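Local coordinates for cell wall mannoprotein 1 (Neosartorya fumigata, PDB 5J5L), which binds arachidonic acid inside its bundle of helices and is probably a constitutive cell-wall protein recognised by the host antibody response, at residues Ser11-Asp16 with Gln42-Asp47; Gln22-Phe27 with Asp85-Lys90; Asp47-Thr52 with Gln111-Ala116; Ala64-Val69 with Ile124-Asp129. All blocks are in the same frame, centred on the assembly; numbering follows the deposited sequence.

Contact 1 of 4, residues Ser11-Asp16 with Gln42-Asp47; sequences STIKTD and QQLESD
Asp-16 and Asp-47 share one first torsion: chi1 is -67° in Asp-16 and -69° in Asp-47, which sets each CG anti to its own carbonyl carbon and beside its backbone N. Both CB atoms point toward the partner helix, and with these torsions each CG sits between the antiparallel helices 3-26 and 31-56, whose local axes are 9.4 Å apart. Asp-16 OD2 and Asp-47 OD2 lie only 2.4 Å apart, with the carboxylate planes 15° from coplanar, although the two side chains cross at about a right angle. Gln-43, one turn before Asp-47, sends its amide NE2 to Asp-47 OD1 (3.0 Å); that oxygen is met from above its carboxylate plane, while it lies in the amide plane of the donor. A weaker bond runs from NE2 to Asp-47 OD2. On the outer side, methyl CG2 of Thr-12 sits 3.3 Å from Asp-47 OD2. Toward the interior the contact turns apolar. Leu-44 CD1 packs against CB of Asp-16 at 3.8 Å and against CG2 of Ile-13 at 3.9 Å, and Ile-13 CD1 touches the backbone O of Asp-47 at 3.7 Å. Leu-44 also reaches Ile-17, Leu-20 and Leu-110, so the acid pair borders the hydrophobic centre of the bundle. Two fully ionised carboxylates would be expected to repel at such a separation. One of the two acids therefore probably holds a proton, although the very short distance itself calls for caution; this would lower the charge of the pair, and the Gln-43 amide would help to stabilise what remains.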
loop_
_atom_site.group_PDB
_atom_site.type_symbol
_atom_site.label_atom_id
_atom_site.label_comp_id
_atom_site.label_asym_id
_atom_site.label_seq_id
_atom_site.Cartn_x
_atom_site.Cartn_y
_atom_site.Cartn_z
ATOM N N SER A 11 2.876 -8.426 -6.147
ATOM C CA SER A 11 4.097 -7.949 -6.808
ATOM C C SER A 11 3.832 -6.657 -7.581
ATOM O O SER A 11 4.647 -5.735 -7.577
ATOM C CB SER A 11 4.628 -9.007 -7.757
ATOM O OG SER A 11 5.884 -8.638 -8.301
ATOM N N THR A 12 2.687 -6.604 -8.247
ATOM C CA THR A 12 2.275 -5.409 -8.985
ATOM C C THR A 12 2.148 -4.222 -8.019
ATOM O O THR A 12 2.577 -3.099 -8.312
ATOM C CB THR A 12 0.953 -5.676 -9.736
ATOM O OG1 THR A 12 1.166 -6.667 -10.757
ATOM C CG2 THR A 12 0.408 -4.408 -10.386
ATOM N N ILE A 13 1.563 -4.470 -6.860
ATOM C CA ILE A 13 1.477 -3.445 -5.815
ATOM C C ILE A 13 2.881 -2.967 -5.400
ATOM O O ILE A 13 3.130 -1.753 -5.308
ATOM C CB ILE A 13 0.666 -3.952 -4.603
ATOM C CG1 ILE A 13 -0.806 -4.126 -5.007
ATOM C CG2 ILE A 13 0.805 -3.008 -3.417
ATOM C CD1 ILE A 13 -1.600 -5.040 -4.094
ATOM N N LYS A 14 3.783 -3.912 -5.180
ATOM C CA LYS A 14 5.161 -3.583 -4.803
ATOM C C LYS A 14 5.788 -2.678 -5.856
ATOM O O LYS A 14 6.408 -1.652 -5.541
ATOM C CB LYS A 14 5.992 -4.861 -4.666
ATOM C CG LYS A 14 7.369 -4.651 -4.051
ATOM C CD LYS A 14 8.124 -5.969 -4.012
ATOM C CE LYS A 14 9.372 -5.902 -3.155
ATOM N NZ LYS A 14 9.074 -6.198 -1.724
ATOM N N THR A 15 5.637 -3.060 -7.116
ATOM C CA THR A 15 6.160 -2.242 -8.208
ATOM C C THR A 15 5.560 -0.836 -8.215
ATOM O O THR A 15 6.300 0.152 -8.338
ATOM C CB THR A 15 5.982 -2.963 -9.553
ATOM O OG1 THR A 15 6.670 -4.206 -9.467
ATOM C CG2 THR A 15 6.565 -2.150 -10.696
ATOM N N ASP A 16 4.237 -0.733 -8.035
ATOM C CA ASP A 16 3.554 0.564 -7.972
ATOM C C ASP A 16 4.140 1.457 -6.878
ATOM O O ASP A 16 4.381 2.646 -7.102
ATOM C CB ASP A 16 2.064 0.404 -7.660
ATOM C CG ASP A 16 1.264 -0.283 -8.761
ATOM O OD1 ASP A 16 1.660 -0.302 -9.967
ATOM O OD2 ASP A 16 0.152 -0.772 -8.407
ATOM N N GLN A 42 -3.303 6.344 -8.324
ATOM C CA GLN A 42 -4.635 5.823 -8.651
ATOM C C GLN A 42 -4.536 4.395 -9.189
ATOM O O GLN A 42 -5.407 3.558 -8.907
ATOM C CB GLN A 42 -5.352 6.751 -9.619
ATOM C CG GLN A 42 -5.800 8.044 -8.948
ATOM C CD GLN A 42 -7.034 7.847 -8.077
ATOM O OE1 GLN A 42 -6.959 7.882 -6.842
ATOM N NE2 GLN A 42 -8.162 7.623 -8.710
ATOM N N GLN A 43 -3.468 4.125 -9.945
ATOM C CA GLN A 43 -3.155 2.748 -10.373
ATOM C C GLN A 43 -2.925 1.859 -9.154
ATOM O O GLN A 43 -3.419 0.723 -9.090
ATOM C CB GLN A 43 -1.933 2.727 -11.284
ATOM C CG GLN A 43 -1.702 1.383 -11.967
ATOM C CD GLN A 43 -2.900 0.918 -12.786
ATOM O OE1 GLN A 43 -3.363 1.612 -13.690
ATOM N NE2 GLN A 43 -3.411 -0.276 -12.470
ATOM N N LEU A 44 -2.192 2.383 -8.179
ATOM C CA LEU A 44 -1.932 1.660 -6.937
ATOM C C LEU A 44 -3.242 1.322 -6.226
ATOM O O LEU A 44 -3.451 0.180 -5.814
ATOM C CB LEU A 44 -1.003 2.457 -6.013
ATOM C CG LEU A 44 -0.749 1.933 -4.596
ATOM C CD1 LEU A 44 -0.266 0.492 -4.616
ATOM C CD2 LEU A 44 0.232 2.823 -3.856
ATOM N N GLU A 45 -4.127 2.307 -6.096
ATOM C CA GLU A 45 -5.446 2.059 -5.494
ATOM C C GLU A 45 -6.194 0.918 -6.196
ATOM O O GLU A 45 -6.730 0.014 -5.547
ATOM C CB GLU A 45 -6.305 3.327 -5.499
ATOM C CG GLU A 45 -5.850 4.426 -4.547
ATOM C CD GLU A 45 -6.885 5.538 -4.371
ATOM O OE1 GLU A 45 -8.059 5.357 -4.731
ATOM O OE2 GLU A 45 -6.533 6.618 -3.861
ATOM N N SER A 46 -6.203 0.956 -7.527
ATOM C CA SER A 46 -6.871 -0.051 -8.336
ATOM C C SER A 46 -6.250 -1.432 -8.107
ATOM O O SER A 46 -6.961 -2.432 -8.003
ATOM C CB SER A 46 -6.760 0.322 -9.818
ATOM O OG SER A 46 -7.493 -0.563 -10.638
ATOM N N ASP A 47 -4.926 -1.470 -8.077
ATOM C CA ASP A 47 -4.189 -2.723 -7.896
ATOM C C ASP A 47 -4.409 -3.333 -6.508
ATOM O O ASP A 47 -4.489 -4.566 -6.381
ATOM C CB ASP A 47 -2.698 -2.506 -8.201
ATOM C CG ASP A 47 -2.436 -2.231 -9.707
ATOM O OD1 ASP A 47 -3.275 -2.605 -10.556
ATOM O OD2 ASP A 47 -1.383 -1.648 -10.044
#

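Contact 2 of 4, residues Gln22-Phe27 with Asp85-Lys90; sequences QHFNEF and DAIVAK. With ACD (arachidonic acid), chain B.
Phe-24 and Ile-87 mark the closest backbone approach, CA to CA 5.5 Å, where helices 3-26 and 63-89 run nearly parallel: the local helix axes approach to 8.5 Å at 21°. Ile-87 sets CB over the centre of the Phe-24 ring, 3.8 Å from the centroid, a CH-pi contact. Ala-86 CB meets CB of Phe-24 at 3.8 Å. Arachidonic acid runs past the ring's edge, its C14 in the ring plane, and its carboxylate O1 is 3.3 Å from Phe-24 CD1. Phe-27 places its ring face against the lipid, with C3 over the ring centre, and its edge toward Lys-90 CB. The Lys-90 chain bends at chi2 (-72°), turning CD toward the end of helix 3-26; CE then lies 3.3 Å from the backbone O of Phe-24 and of Phe-27, and a second bend at chi4 sets NZ. NZ donates to two waters: one also donates to Asn-25 OD1 and Ala-86 O, the other to Asn-25 O. The positive charge probably suits this carbonyl-rich helix end. Helix 31-56 packs on His-23 and Phe-27, while Val-94 of helix 91-97 covers Phe-27 and Ile-87, so helices 3-26, 31-56, 63-89 and 91-97 all contribute around the lipid's carboxylate end.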
loop_
_atom_site.group_PDB
_atom_site.type_symbol
_atom_site.label_atom_id
_atom_site.label_comp_id
_atom_site.label_asym_id
_atom_site.label_seq_id
_atom_site.Cartn_x
_atom_site.Cartn_y
_atom_site.Cartn_z
ATOM N N GLN A 22 9.881 6.812 -6.292
ATOM C CA GLN A 22 10.731 7.493 -7.271
ATOM C C GLN A 22 10.187 8.870 -7.647
ATOM O O GLN A 22 10.963 9.845 -7.762
ATOM C CB GLN A 22 10.915 6.630 -8.523
ATOM C CG GLN A 22 11.821 5.428 -8.340
ATOM C CD GLN A 22 11.942 4.607 -9.614
ATOM O OE1 GLN A 22 10.938 4.222 -10.221
ATOM N NE2 GLN A 22 13.171 4.336 -10.024
ATOM N N HIS A 23 8.875 8.957 -7.853
ATOM C CA HIS A 23 8.216 10.241 -8.095
ATOM C C HIS A 23 8.435 11.196 -6.932
ATOM O O HIS A 23 8.815 12.356 -7.144
ATOM C CB HIS A 23 6.717 10.085 -8.347
ATOM C CG HIS A 23 6.392 9.616 -9.727
ATOM N ND1 HIS A 23 6.111 10.483 -10.756
ATOM C CD2 HIS A 23 6.301 8.370 -10.248
ATOM C CE1 HIS A 23 5.884 9.795 -11.860
ATOM N NE2 HIS A 23 5.977 8.507 -11.575
ATOM N N PHE A 24 8.206 10.713 -5.712
ATOM C CA PHE A 24 8.337 11.571 -4.528
ATOM C C PHE A 24 9.723 12.171 -4.411
ATOM O O PHE A 24 9.864 13.367 -4.171
ATOM C CB PHE A 24 8.016 10.840 -3.225
ATOM C CG PHE A 24 6.630 10.244 -3.169
ATOM C CD1 PHE A 24 5.584 10.778 -3.898
ATOM C CD2 PHE A 24 6.394 9.153 -2.373
ATOM C CE1 PHE A 24 4.314 10.225 -3.843
ATOM C CE2 PHE A 24 5.134 8.598 -2.305
ATOM C CZ PHE A 24 4.096 9.126 -3.049
ATOM N N ASN A 25 10.742 11.349 -4.627
ATOM C CA ASN A 25 12.128 11.785 -4.475
ATOM C C ASN A 25 12.557 12.834 -5.506
ATOM O O ASN A 25 13.471 13.627 -5.243
ATOM C CB ASN A 25 13.059 10.574 -4.497
ATOM C CG ASN A 25 12.926 9.720 -3.250
ATOM O OD1 ASN A 25 12.601 10.222 -2.171
ATOM N ND2 ASN A 25 13.216 8.442 -3.378
ATOM N N GLU A 26 11.864 12.870 -6.647
ATOM C CA GLU A 26 12.080 13.882 -7.680
ATOM C C GLU A 26 11.191 15.126 -7.575
ATOM O O GLU A 26 11.403 16.067 -8.329
ATOM C CB GLU A 26 11.838 13.290 -9.074
ATOM C CG GLU A 26 12.837 12.249 -9.525
ATOM C CD GLU A 26 12.396 11.545 -10.802
ATOM O OE1 GLU A 26 11.323 11.901 -11.359
ATOM O OE2 GLU A 26 13.117 10.619 -11.238
ATOM N N PHE A 27 10.208 15.135 -6.671
ATOM C CA PHE A 27 9.205 16.196 -6.626
ATOM C C PHE A 27 9.816 17.545 -6.263
ATOM O O PHE A 27 10.542 17.659 -5.258
ATOM C CB PHE A 27 8.110 15.835 -5.625
ATOM C CG PHE A 27 6.932 16.783 -5.607
ATOM C CD1 PHE A 27 6.297 17.169 -6.769
ATOM C CD2 PHE A 27 6.394 17.204 -4.387
ATOM C CE1 PHE A 27 5.204 18.013 -6.731
ATOM C CE2 PHE A 27 5.301 18.057 -4.347
ATOM C CZ PHE A 27 4.706 18.462 -5.524
ATOM N N ASP A 85 7.794 7.815 4.064
ATOM C CA ASP A 85 8.888 8.706 4.476
ATOM C C ASP A 85 9.218 9.694 3.359
ATOM O O ASP A 85 9.480 10.866 3.612
ATOM C CB ASP A 85 10.166 7.929 4.828
ATOM C CG ASP A 85 10.081 7.195 6.180
ATOM O OD1 ASP A 85 9.177 7.504 6.980
ATOM O OD2 ASP A 85 10.937 6.316 6.451
ATOM N N ALA A 86 9.213 9.207 2.130
ATOM C CA ALA A 86 9.602 10.023 0.967
ATOM C C ALA A 86 8.638 11.162 0.679
ATOM O O ALA A 86 9.075 12.262 0.360
ATOM C CB ALA A 86 9.755 9.149 -0.258
ATOM N N ILE A 87 7.332 10.904 0.771
ATOM C CA ILE A 87 6.347 11.980 0.593
ATOM C C ILE A 87 6.350 12.950 1.779
ATOM O O ILE A 87 6.271 14.175 1.592
ATOM C CB ILE A 87 4.929 11.457 0.252
ATOM C CG1 ILE A 87 3.986 12.629 -0.075
ATOM C CG2 ILE A 87 4.326 10.620 1.352
ATOM C CD1 ILE A 87 4.383 13.403 -1.303
ATOM N N VAL A 88 6.507 12.426 2.999
ATOM C CA VAL A 88 6.621 13.276 4.184
ATOM C C VAL A 88 7.813 14.254 4.035
ATOM O O VAL A 88 7.708 15.440 4.369
ATOM C CB VAL A 88 6.758 12.427 5.464
ATOM C CG1 VAL A 88 7.268 13.241 6.648
ATOM C CG2 VAL A 88 5.413 11.801 5.804
ATOM N N ALA A 89 8.927 13.734 3.516
ATOM C CA ALA A 89 10.144 14.529 3.307
ATOM C C ALA A 89 9.917 15.695 2.345
ATOM O O ALA A 89 10.655 16.693 2.384
ATOM C CB ALA A 89 11.272 13.633 2.786
ATOM N N LYS A 90 8.910 15.558 1.487
ATOM C CA LYS A 90 8.566 16.596 0.523
ATOM C C LYS A 90 7.367 17.435 0.953
ATOM O O LYS A 90 6.765 18.110 0.119
ATOM C CB LYS A 90 8.286 15.949 -0.830
ATOM C CG LYS A 90 9.505 15.316 -1.479
ATOM C CD LYS A 90 10.485 16.366 -2.003
ATOM C CE LYS A 90 11.620 15.749 -2.798
ATOM N NZ LYS A 90 12.522 14.904 -1.966
HETATM C C1 ACD B . 4.817 13.868 -6.452
HETATM C C2 ACD B . 3.540 13.741 -5.655
HETATM C C3 ACD B . 3.350 14.966 -4.783
HETATM C C4 ACD B . 1.926 15.017 -4.226
HETATM C C5 ACD B . 0.921 14.918 -5.348
HETATM C C6 ACD B . -0.019 13.962 -5.464
HETATM C C7 ACD B . -0.255 12.879 -4.441
HETATM C C8 ACD B . 0.267 11.524 -4.888
HETATM C C9 ACD B . 0.811 10.624 -4.052
HETATM C C10 ACD B . 1.037 10.829 -2.564
HETATM C C11 ACD B . -0.058 10.189 -1.751
HETATM C C12 ACD B . 0.077 9.159 -0.904
HETATM C C13 ACD B . 1.344 8.386 -0.597
HETATM C C14 ACD B . 1.381 7.247 -1.601
HETATM C C15 ACD B . 1.887 6.033 -1.360
HETATM C C16 ACD B . 2.481 5.634 -0.038
HETATM C C17 ACD B . 2.526 4.115 0.049
HETATM C C18 ACD B . 1.137 3.512 0.158
HETATM C C19 ACD B . 1.206 2.023 0.400
HETATM C C20 ACD B . -0.006 1.268 -0.081
HETATM O O1 ACD B . 5.830 13.421 -5.899
HETATM O O2 ACD B . 4.818 14.366 -7.594
HETATM O O HOH W 1 11.578 12.464 -0.770
HETATM O O HOH W 2 15.035 13.799 -2.732
#

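Contact 3 of 4, residues Asp47-Thr52 with Gln111-Ala116; sequences DIDQAT and QSKTDA
Asp-49 and Lys-113 form a salt bridge on the outer side of an interhelical seam in the helical bundle, where helices 31-56 and 100-124 run side by side in the same direction, local axes 9.0 Å apart at 22°. Lys-113 stretches out along its chain and then bends at chi4 (-59°), which turns NZ onto Asp-49 OD2 at 2.7 Å. The ammonium uses the syn lone pair of OD2, on the side of the other oxygen. That other oxygen, OD1, lies over the aliphatic part of the lysine, 3.3 Å from its CG. Glu-45, one turn earlier, also packs on Lys-113, so the ammonium probably sits in a locally acidic field. Just inside the bridge a water is gripped by three groups: it donates to Asp-49 OD1 (2.7 Å) and to Lys-113 O (2.9 Å), and it accepts from Thr-52 OG1 (2.8 Å). It thus ties both helices together where no direct bond joins Thr-52 to Lys-113. Deeper in, Ile-48 presses CG2 on the backbone O of Lys-113 at 3.4 Å and sets CD1 3.8 Å from Thr-114 OG1, a hydroxyl bonded to Leu-110 O within its own helix. Ile-48 and Thr-114 both line the arachidonic acid pocket. A charged, hydrated outer edge over a largely apolar inner face that lines the ligand is the amphipathic pattern typical of helical bundles.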
loop_
_atom_site.group_PDB
_atom_site.type_symbol
_atom_site.label_atom_id
_atom_site.label_comp_id
_atom_site.label_asym_id
_atom_site.label_seq_id
_atom_site.Cartn_x
_atom_site.Cartn_y
_atom_site.Cartn_z
ATOM N N ASP A 47 -4.926 -1.470 -8.077
ATOM C CA ASP A 47 -4.189 -2.723 -7.896
ATOM C C ASP A 47 -4.409 -3.333 -6.508
ATOM O O ASP A 47 -4.489 -4.566 -6.381
ATOM C CB ASP A 47 -2.698 -2.506 -8.201
ATOM C CG ASP A 47 -2.436 -2.231 -9.707
ATOM O OD1 ASP A 47 -3.275 -2.605 -10.556
ATOM O OD2 ASP A 47 -1.383 -1.648 -10.044
ATOM N N ILE A 48 -4.534 -2.496 -5.486
ATOM C CA ILE A 48 -4.828 -2.992 -4.140
ATOM C C ILE A 48 -6.240 -3.584 -4.137
ATOM O O ILE A 48 -6.455 -4.679 -3.625
ATOM C CB ILE A 48 -4.703 -1.880 -3.068
ATOM C CG1 ILE A 48 -3.232 -1.437 -2.901
ATOM C CG2 ILE A 48 -5.257 -2.359 -1.726
ATOM C CD1 ILE A 48 -3.042 -0.132 -2.184
ATOM N N ASP A 49 -7.189 -2.856 -4.712
ATOM C CA ASP A 49 -8.578 -3.323 -4.796
ATOM C C ASP A 49 -8.674 -4.621 -5.603
ATOM O O ASP A 49 -9.461 -5.505 -5.251
ATOM C CB ASP A 49 -9.489 -2.249 -5.384
ATOM C CG ASP A 49 -9.758 -1.103 -4.404
ATOM O OD1 ASP A 49 -9.441 -1.243 -3.197
ATOM O OD2 ASP A 49 -10.280 -0.063 -4.837
ATOM N N GLN A 50 -7.845 -4.764 -6.645
ATOM C CA GLN A 50 -7.824 -6.003 -7.427
ATOM C C GLN A 50 -7.344 -7.176 -6.571
ATOM O O GLN A 50 -7.935 -8.264 -6.615
ATOM C CB GLN A 50 -6.943 -5.853 -8.671
ATOM C CG GLN A 50 -6.846 -7.119 -9.528
ATOM C CD GLN A 50 -8.178 -7.520 -10.129
ATOM O OE1 GLN A 50 -8.719 -8.581 -9.816
ATOM N NE2 GLN A 50 -8.727 -6.664 -10.980
ATOM N N ALA A 51 -6.274 -6.956 -5.810
ATOM C CA ALA A 51 -5.747 -7.968 -4.883
ATOM C C ALA A 51 -6.811 -8.403 -3.860
ATOM O O ALA A 51 -6.986 -9.599 -3.603
ATOM C CB ALA A 51 -4.504 -7.465 -4.175
ATOM N N THR A 52 -7.521 -7.424 -3.296
ATOM C CA THR A 52 -8.612 -7.710 -2.366
ATOM C C THR A 52 -9.690 -8.590 -3.009
ATOM O O THR A 52 -10.134 -9.593 -2.425
ATOM C CB THR A 52 -9.231 -6.396 -1.864
ATOM O OG1 THR A 52 -8.224 -5.629 -1.202
ATOM C CG2 THR A 52 -10.360 -6.660 -0.902
ATOM N N GLN A 111 -4.924 3.720 3.024
ATOM C CA GLN A 111 -5.018 3.022 4.293
ATOM C C GLN A 111 -6.277 2.143 4.296
ATOM O O GLN A 111 -6.209 0.974 4.677
ATOM C CB GLN A 111 -5.027 3.952 5.492
ATOM C CG GLN A 111 -5.040 3.146 6.781
ATOM C CD GLN A 111 -4.802 3.941 8.030
ATOM O OE1 GLN A 111 -5.014 5.148 8.078
ATOM N NE2 GLN A 111 -4.383 3.246 9.076
ATOM N N SER A 112 -7.425 2.705 3.910
ATOM C CA SER A 112 -8.667 1.934 3.888
ATOM C C SER A 112 -8.550 0.695 3.004
ATOM O O SER A 112 -8.954 -0.432 3.392
ATOM C CB SER A 112 -9.823 2.814 3.399
ATOM O OG SER A 112 -11.039 2.095 3.389
ATOM N N LYS A 113 -8.019 0.904 1.811
ATOM C CA LYS A 113 -7.922 -0.169 0.820
ATOM C C LYS A 113 -6.895 -1.228 1.245
ATOM O O LYS A 113 -7.131 -2.432 1.062
ATOM C CB LYS A 113 -7.619 0.398 -0.568
ATOM C CG LYS A 113 -8.752 1.228 -1.150
ATOM C CD LYS A 113 -8.352 1.883 -2.461
ATOM C CE LYS A 113 -9.469 2.782 -2.971
ATOM N NZ LYS A 113 -10.737 2.038 -3.197
ATOM N N THR A 114 -5.790 -0.782 1.835
ATOM C CA THR A 114 -4.760 -1.709 2.336
ATOM C C THR A 114 -5.302 -2.521 3.529
ATOM O O THR A 114 -5.064 -3.734 3.637
ATOM C CB THR A 114 -3.497 -0.954 2.756
ATOM O OG1 THR A 114 -2.990 -0.241 1.621
ATOM C CG2 THR A 114 -2.412 -1.925 3.286
ATOM N N ASP A 115 -6.040 -1.861 4.410
ATOM C CA ASP A 115 -6.656 -2.568 5.536
ATOM C C ASP A 115 -7.628 -3.655 5.045
ATOM O O ASP A 115 -7.678 -4.762 5.608
ATOM C CB ASP A 115 -7.362 -1.580 6.462
ATOM C CG ASP A 115 -6.392 -0.735 7.270
ATOM O OD1 ASP A 115 -5.187 -1.056 7.252
ATOM O OD2 ASP A 115 -6.826 0.240 7.919
ATOM N N ALA A 116 -8.402 -3.345 3.998
ATOM C CA ALA A 116 -9.343 -4.307 3.444
ATOM C C ALA A 116 -8.600 -5.495 2.851
ATOM O O ALA A 116 -9.038 -6.648 2.994
ATOM C CB ALA A 116 -10.226 -3.654 2.383
HETATM O O HOH W 3 -9.004 -2.955 -1.116
#

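Contact 4 of 4, residues Ala64-Val69 with Ile124-Asp129; sequences ADSTSV and IATATD
Ser-66 OG is held by two groups of segment 124-129. It donates to Asp-129 OD2 across a short 2.5 Å, using the anti lone pair of that oxygen, and it accepts from Thr-126 N at 3.0 Å in a nearly straight bond (169°). Ser-66 places OG anti to its backbone N (chi1 -176°), which carries the hydroxyl off helix 63-89 toward the incoming chain. Two methyl groups flank it: Ala-125 CB is 3.5 Å and Thr-126 CG2 3.6 Å from Ser-66 OG. Thr-126 is the N-cap of helix 127-150. Its OG1, between backbone N and carbonyl carbon (chi1 65°), accepts from Asp-129 N at 3.2 Å. In a capping box the side chain of Asp-129, three residues on, would take the N-H of Thr-126 itself; here the hydroxyl of Ser-66 stands between them as a relay. On the outer side two waters join Thr-67 OG1 to the Asp-129 carboxylate, one at OD1 (2.7 Å) and one at OD2 (2.8 Å); the hydroxyl proton of Thr-67 can go to the OD2-bound water or to Ala-63 O, one at a time. Backbone bonds between Ile-124 and Leu-61 tie down the preceding turn as well. Ser-66 thus couples helix 63-89 to the start of helix 127-150, a side-chain N-cap in which the N-H of the capping Thr-126 is taken by a serine of another helix.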
loop_
_atom_site.group_PDB
_atom_site.type_symbol
_atom_site.label_atom_id
_atom_site.label_comp_id
_atom_site.label_asym_id
_atom_site.label_seq_id
_atom_site.Cartn_x
_atom_site.Cartn_y
_atom_site.Cartn_z
ATOM N N ALA A 64 1.974 -23.845 2.472
ATOM C CA ALA A 64 3.013 -23.208 1.658
ATOM C C ALA A 64 2.498 -21.919 1.022
ATOM O O ALA A 64 3.192 -20.900 1.012
ATOM C CB ALA A 64 3.520 -24.171 0.591
ATOM N N ASP A 65 1.273 -21.950 0.510
ATOM C CA ASP A 65 0.691 -20.751 -0.110
ATOM C C ASP A 65 0.415 -19.644 0.906
ATOM O O ASP A 65 0.611 -18.461 0.617
ATOM C CB ASP A 65 -0.586 -21.088 -0.887
ATOM C CG ASP A 65 -0.314 -21.843 -2.189
ATOM O OD1 ASP A 65 0.846 -21.897 -2.646
ATOM O OD2 ASP A 65 -1.272 -22.379 -2.782
ATOM N N SER A 66 -0.061 -20.028 2.082
ATOM C CA SER A 66 -0.243 -19.092 3.170
ATOM C C SER A 66 1.081 -18.403 3.521
ATOM O O SER A 66 1.134 -17.172 3.681
ATOM C CB SER A 66 -0.814 -19.812 4.385
ATOM O OG SER A 66 -1.078 -18.895 5.426
ATOM N N THR A 67 2.159 -19.177 3.601
ATOM C CA THR A 67 3.473 -18.599 3.906
ATOM C C THR A 67 3.866 -17.625 2.799
ATOM O O THR A 67 4.333 -16.505 3.062
ATOM C CB THR A 67 4.552 -19.695 4.050
ATOM O OG1 THR A 67 4.214 -20.535 5.153
ATOM C CG2 THR A 67 5.933 -19.093 4.277
ATOM N N SER A 68 3.652 -18.042 1.555
ATOM C CA SER A 68 4.011 -17.209 0.413
ATOM C C SER A 68 3.239 -15.885 0.445
ATOM O O SER A 68 3.835 -14.823 0.299
ATOM C CB SER A 68 3.771 -17.940 -0.911
ATOM O OG SER A 68 4.625 -19.070 -1.076
ATOM N N VAL A 69 1.926 -15.936 0.664
ATOM C CA VAL A 69 1.104 -14.710 0.665
ATOM C C VAL A 69 1.459 -13.830 1.869
ATOM O O VAL A 69 1.616 -12.612 1.741
ATOM C CB VAL A 69 -0.394 -15.073 0.616
ATOM C CG1 VAL A 69 -1.269 -13.890 0.957
ATOM C CG2 VAL A 69 -0.747 -15.631 -0.757
ATOM N N ILE A 124 -8.023 -16.050 4.621
ATOM C CA ILE A 124 -7.622 -17.269 3.916
ATOM C C ILE A 124 -6.278 -17.859 4.353
ATOM O O ILE A 124 -5.925 -18.972 3.959
ATOM C CB ILE A 124 -7.663 -17.072 2.386
ATOM C CG1 ILE A 124 -6.671 -15.994 1.931
ATOM C CG2 ILE A 124 -9.088 -16.742 1.952
ATOM C CD1 ILE A 124 -6.610 -15.855 0.428
ATOM N N ALA A 125 -5.542 -17.128 5.174
ATOM C CA ALA A 125 -4.290 -17.616 5.736
ATOM C C ALA A 125 -4.511 -18.660 6.841
ATOM O O ALA A 125 -5.606 -18.781 7.415
ATOM C CB ALA A 125 -3.492 -16.449 6.283
ATOM N N THR A 126 -3.452 -19.404 7.158
ATOM C CA THR A 126 -3.468 -20.284 8.317
ATOM C C THR A 126 -3.640 -19.457 9.600
ATOM O O THR A 126 -3.394 -18.245 9.623
ATOM C CB THR A 126 -2.189 -21.150 8.427
ATOM O OG1 THR A 126 -1.053 -20.308 8.655
ATOM C CG2 THR A 126 -1.963 -21.965 7.169
ATOM N N ALA A 127 -4.095 -20.117 10.661
ATOM C CA ALA A 127 -4.345 -19.427 11.921
ATOM C C ALA A 127 -3.105 -18.670 12.402
ATOM O O ALA A 127 -3.196 -17.512 12.804
ATOM C CB ALA A 127 -4.810 -20.408 12.983
ATOM N N THR A 128 -1.950 -19.323 12.338
ATOM C CA THR A 128 -0.690 -18.685 12.719
ATOM C C THR A 128 -0.329 -17.505 11.806
ATOM O O THR A 128 0.039 -16.423 12.279
ATOM C CB THR A 128 0.458 -19.711 12.716
ATOM O OG1 THR A 128 0.206 -20.688 13.724
ATOM C CG2 THR A 128 1.801 -19.036 13.006
ATOM N N ASP A 129 -0.438 -17.711 10.499
ATOM C CA ASP A 129 -0.093 -16.658 9.550
ATOM C C ASP A 129 -1.021 -15.444 9.670
ATOM O O ASP A 129 -0.593 -14.308 9.440
ATOM C CB ASP A 129 -0.114 -17.192 8.110
ATOM C CG ASP A 129 1.103 -18.045 7.774
ATOM O OD1 ASP A 129 2.089 -18.040 8.540
ATOM O OD2 ASP A 129 1.073 -18.741 6.732
HETATM O O HOH W 4 4.374 -19.031 7.425
HETATM O O HOH W 5 1.868 -21.454 6.707
#

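How the contacts relate
The four contacts are spread along the bundle, from the carboxylate end of arachidonic acid at contact 2 to the far turn at contact 4. These two share helix 63-89, yet their centres lie 33 Å apart on opposite sides of the chain's centre. Contacts 1 and 3 sit between them, with centres 9 Å apart, and meet directly: Asp-47 belongs to both, and Ile-13 CD1 of contact 1 packs 3.8 Å from Ala-51 CB of contact 3. Contact 1, about 17 Å from contact 2 between centres, borders the lipid tail through Leu-44; contact 3 does so through Ile-48 and Thr-114. Contact 4, 18 Å from contact 3 between centres, takes no part in the pocket.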